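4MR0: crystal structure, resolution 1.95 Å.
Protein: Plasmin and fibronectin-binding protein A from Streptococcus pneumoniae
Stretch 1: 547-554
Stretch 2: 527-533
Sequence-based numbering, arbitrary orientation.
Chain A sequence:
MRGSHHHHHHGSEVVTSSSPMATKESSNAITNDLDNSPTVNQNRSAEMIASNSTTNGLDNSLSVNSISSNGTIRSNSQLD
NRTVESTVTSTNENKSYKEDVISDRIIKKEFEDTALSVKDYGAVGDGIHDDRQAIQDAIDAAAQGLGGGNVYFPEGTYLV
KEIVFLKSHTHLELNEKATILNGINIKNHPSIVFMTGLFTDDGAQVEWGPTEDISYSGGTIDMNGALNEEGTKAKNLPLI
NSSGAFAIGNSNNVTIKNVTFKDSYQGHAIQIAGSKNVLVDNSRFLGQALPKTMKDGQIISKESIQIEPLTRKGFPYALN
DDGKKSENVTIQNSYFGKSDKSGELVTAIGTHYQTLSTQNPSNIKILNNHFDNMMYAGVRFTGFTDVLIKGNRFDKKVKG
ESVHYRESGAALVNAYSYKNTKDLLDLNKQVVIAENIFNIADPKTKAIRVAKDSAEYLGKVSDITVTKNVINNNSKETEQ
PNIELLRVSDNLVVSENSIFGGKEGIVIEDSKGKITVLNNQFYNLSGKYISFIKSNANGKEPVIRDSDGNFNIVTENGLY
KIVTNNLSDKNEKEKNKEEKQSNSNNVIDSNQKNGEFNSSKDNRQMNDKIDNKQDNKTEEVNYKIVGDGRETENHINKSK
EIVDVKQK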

# COMPACT_ATOMS: atom_id res chain seq x y z
N SER A 547 27.37 13.37 21.73
CA SER A 547 26.83 12.08 21.31
C SER A 547 27.49 11.61 20.03
O SER A 547 27.59 12.37 19.07
CB SER A 547 25.33 12.20 21.06
N ASP A 548 27.92 10.35 20.02
CA ASP A 548 28.57 9.76 18.84
C ASP A 548 28.77 8.26 19.08
O ASP A 548 28.81 7.80 20.22
CB ASP A 548 29.92 10.42 18.59
N GLY A 549 28.89 7.50 17.99
CA GLY A 549 29.07 6.07 18.09
C GLY A 549 27.76 5.40 18.46
O GLY A 549 26.69 6.02 18.40
N ASN A 550 27.83 4.13 18.84
CA ASN A 550 26.64 3.38 19.22
C ASN A 550 26.37 3.58 20.72
O ASN A 550 27.28 3.52 21.54
CB ASN A 550 26.85 1.90 18.93
CG ASN A 550 25.55 1.12 18.89
OD1 ASN A 550 24.53 1.55 19.44
ND2 ASN A 550 25.58 -0.03 18.23
N PHE A 551 25.11 3.82 21.05
CA PHE A 551 24.71 3.99 22.44
C PHE A 551 23.22 3.76 22.57
O PHE A 551 22.53 3.56 21.57
CB PHE A 551 25.06 5.40 22.96
CG PHE A 551 24.44 6.52 22.17
CD1 PHE A 551 25.03 6.97 20.99
CD2 PHE A 551 23.27 7.14 22.61
CE1 PHE A 551 24.47 8.02 20.26
CE2 PHE A 551 22.70 8.19 21.89
CZ PHE A 551 23.31 8.63 20.72
N ASN A 552 22.73 3.78 23.80
CA ASN A 552 21.31 3.57 24.03
C ASN A 552 20.69 4.79 24.66
O ASN A 552 21.37 5.63 25.25
CB ASN A 552 21.08 2.35 24.93
CG ASN A 552 21.59 1.06 24.31
OD1 ASN A 552 21.56 0.90 23.08
ND2 ASN A 552 22.03 0.13 25.15
N ILE A 553 19.37 4.90 24.52
CA ILE A 553 18.62 5.99 25.09
C ILE A 553 17.50 5.36 25.88
O ILE A 553 16.87 4.41 25.42
CB ILE A 553 18.00 6.89 24.01
CG1 ILE A 553 19.10 7.47 23.12
CG2 ILE A 553 17.18 7.99 24.67
CD1 ILE A 553 18.56 8.24 21.92
N VAL A 554 17.27 5.87 27.08
CA VAL A 554 16.20 5.36 27.91
C VAL A 554 15.52 6.56 28.54
O VAL A 554 16.11 7.64 28.62
CB VAL A 554 16.74 4.43 29.03
CG1 VAL A 554 17.60 3.34 28.42
CG2 VAL A 554 17.53 5.23 30.06
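Stretch 2 527-533: GKYISFI

Stretch 2 packs on stretch 1 mainly through apolar side chains, their strands running in roughly the same direction without direct hydrogen bonds among the modelled atoms, and a single water joins their backbones at Gly549 and Ile530. Residues 530-533 form a strand that continues later in the chain, preceded by an irregular segment in which Tyr529 adopts phi/psi of -61/-50°. Its N-to-C direction makes an angle of 31° with that of the strand at the C-terminal end of stretch 1, and the axes approach no closer than 9.3 Å, a spacing filled by side chains. The contact buries 436 Å², both sides summed.

The CA traces come nearest at Gly549 and Tyr529, whose CA atoms lie 5.8 Å apart. Gly549 has a positive phi of 75°, a conformation that by itself favours glycine, and the Tyr529 ring lies against the backbone that follows: its CD2 is 3.4 Å from Gly549 C and 3.4 Å from Asn550 N. Water 1 accepts a hydrogen bond from Ile530 N (2.8 Å) and donates one to Gly549 O (2.7 Å), bridging two backbone groups that are 4.5 Å apart.

Ile530 is the centre of the contact, covered over 94 Å², more than any other residue in either stretch. Its side chain, in the m,t rotamer, places CD1 over one face of the Phe551 ring, 4.1 Å from the centroid and 11° off the normal, and 3.2 Å from Phe551 O. Phe551 CZ reaches Ile530 CB at 3.6 Å. Farther along the strands, Ile553 CD1 sits over one face of the Phe532 ring, 4.2 Å from its centroid, and lies 4.3 Å from Ile530 CG2. As is usual in a strand, the CA-to-CB bonds alternate: those of Ile530 and Phe532 point toward stretch 1, that of Ser531 away.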

# COMPACT_ATOMS: atom_id res chain seq x y z
N GLY A 527 28.38 8.55 8.71
CA GLY A 527 27.91 9.65 9.54
C GLY A 527 27.55 9.22 10.94
O GLY A 527 27.94 8.14 11.39
N LYS A 528 26.80 10.06 11.66
CA LYS A 528 26.39 9.74 13.02
C LYS A 528 25.45 8.55 13.06
O LYS A 528 24.44 8.53 12.36
CB LYS A 528 25.71 10.94 13.68
CG LYS A 528 26.58 11.67 14.69
CD LYS A 528 25.74 12.51 15.66
CE LYS A 528 24.97 13.60 14.93
NZ LYS A 528 24.11 14.40 15.86
N TYR A 529 25.78 7.56 13.89
CA TYR A 529 24.96 6.37 14.03
C TYR A 529 23.57 6.75 14.54
O TYR A 529 22.55 6.33 13.99
CB TYR A 529 25.59 5.39 15.03
CG TYR A 529 26.88 4.74 14.58
CD1 TYR A 529 27.42 4.99 13.32
CD2 TYR A 529 27.56 3.86 15.43
CE1 TYR A 529 28.61 4.36 12.91
CE2 TYR A 529 28.73 3.23 15.03
CZ TYR A 529 29.25 3.48 13.77
OH TYR A 529 30.40 2.83 13.37
N ILE A 530 23.54 7.54 15.61
CA ILE A 530 22.29 7.97 16.23
C ILE A 530 22.29 9.48 16.48
O ILE A 530 23.23 10.03 17.04
CB ILE A 530 22.09 7.27 17.60
CG1 ILE A 530 22.16 5.75 17.42
CG2 ILE A 530 20.75 7.68 18.21
CD1 ILE A 530 22.19 4.98 18.73
N SER A 531 21.22 10.14 16.04
CA SER A 531 21.06 11.57 16.23
C SER A 531 19.77 11.81 17.01
O SER A 531 18.68 11.52 16.52
CB SER A 531 20.98 12.28 14.87
OG SER A 531 22.13 12.04 14.09
N PHE A 532 19.91 12.32 18.23
CA PHE A 532 18.76 12.60 19.09
C PHE A 532 18.68 14.12 19.16
O PHE A 532 19.39 14.76 19.94
CB PHE A 532 19.01 11.98 20.47
CG PHE A 532 17.82 12.02 21.39
CD1 PHE A 532 16.53 12.06 20.89
CD2 PHE A 532 18.00 11.95 22.77
CE1 PHE A 532 15.43 12.05 21.74
CE2 PHE A 532 16.91 11.93 23.63
CZ PHE A 532 15.62 11.98 23.12
N ILE A 533 17.79 14.67 18.35
CA ILE A 533 17.62 16.12 18.22
C ILE A 533 16.31 16.73 18.70
O ILE A 533 15.24 16.14 18.55
CB ILE A 533 17.79 16.52 16.75
CG1 ILE A 533 19.19 16.13 16.26
CG2 ILE A 533 17.54 18.00 16.58
CD1 ILE A 533 19.32 16.15 14.75
O HOH W 1 25.83 8.29 17.12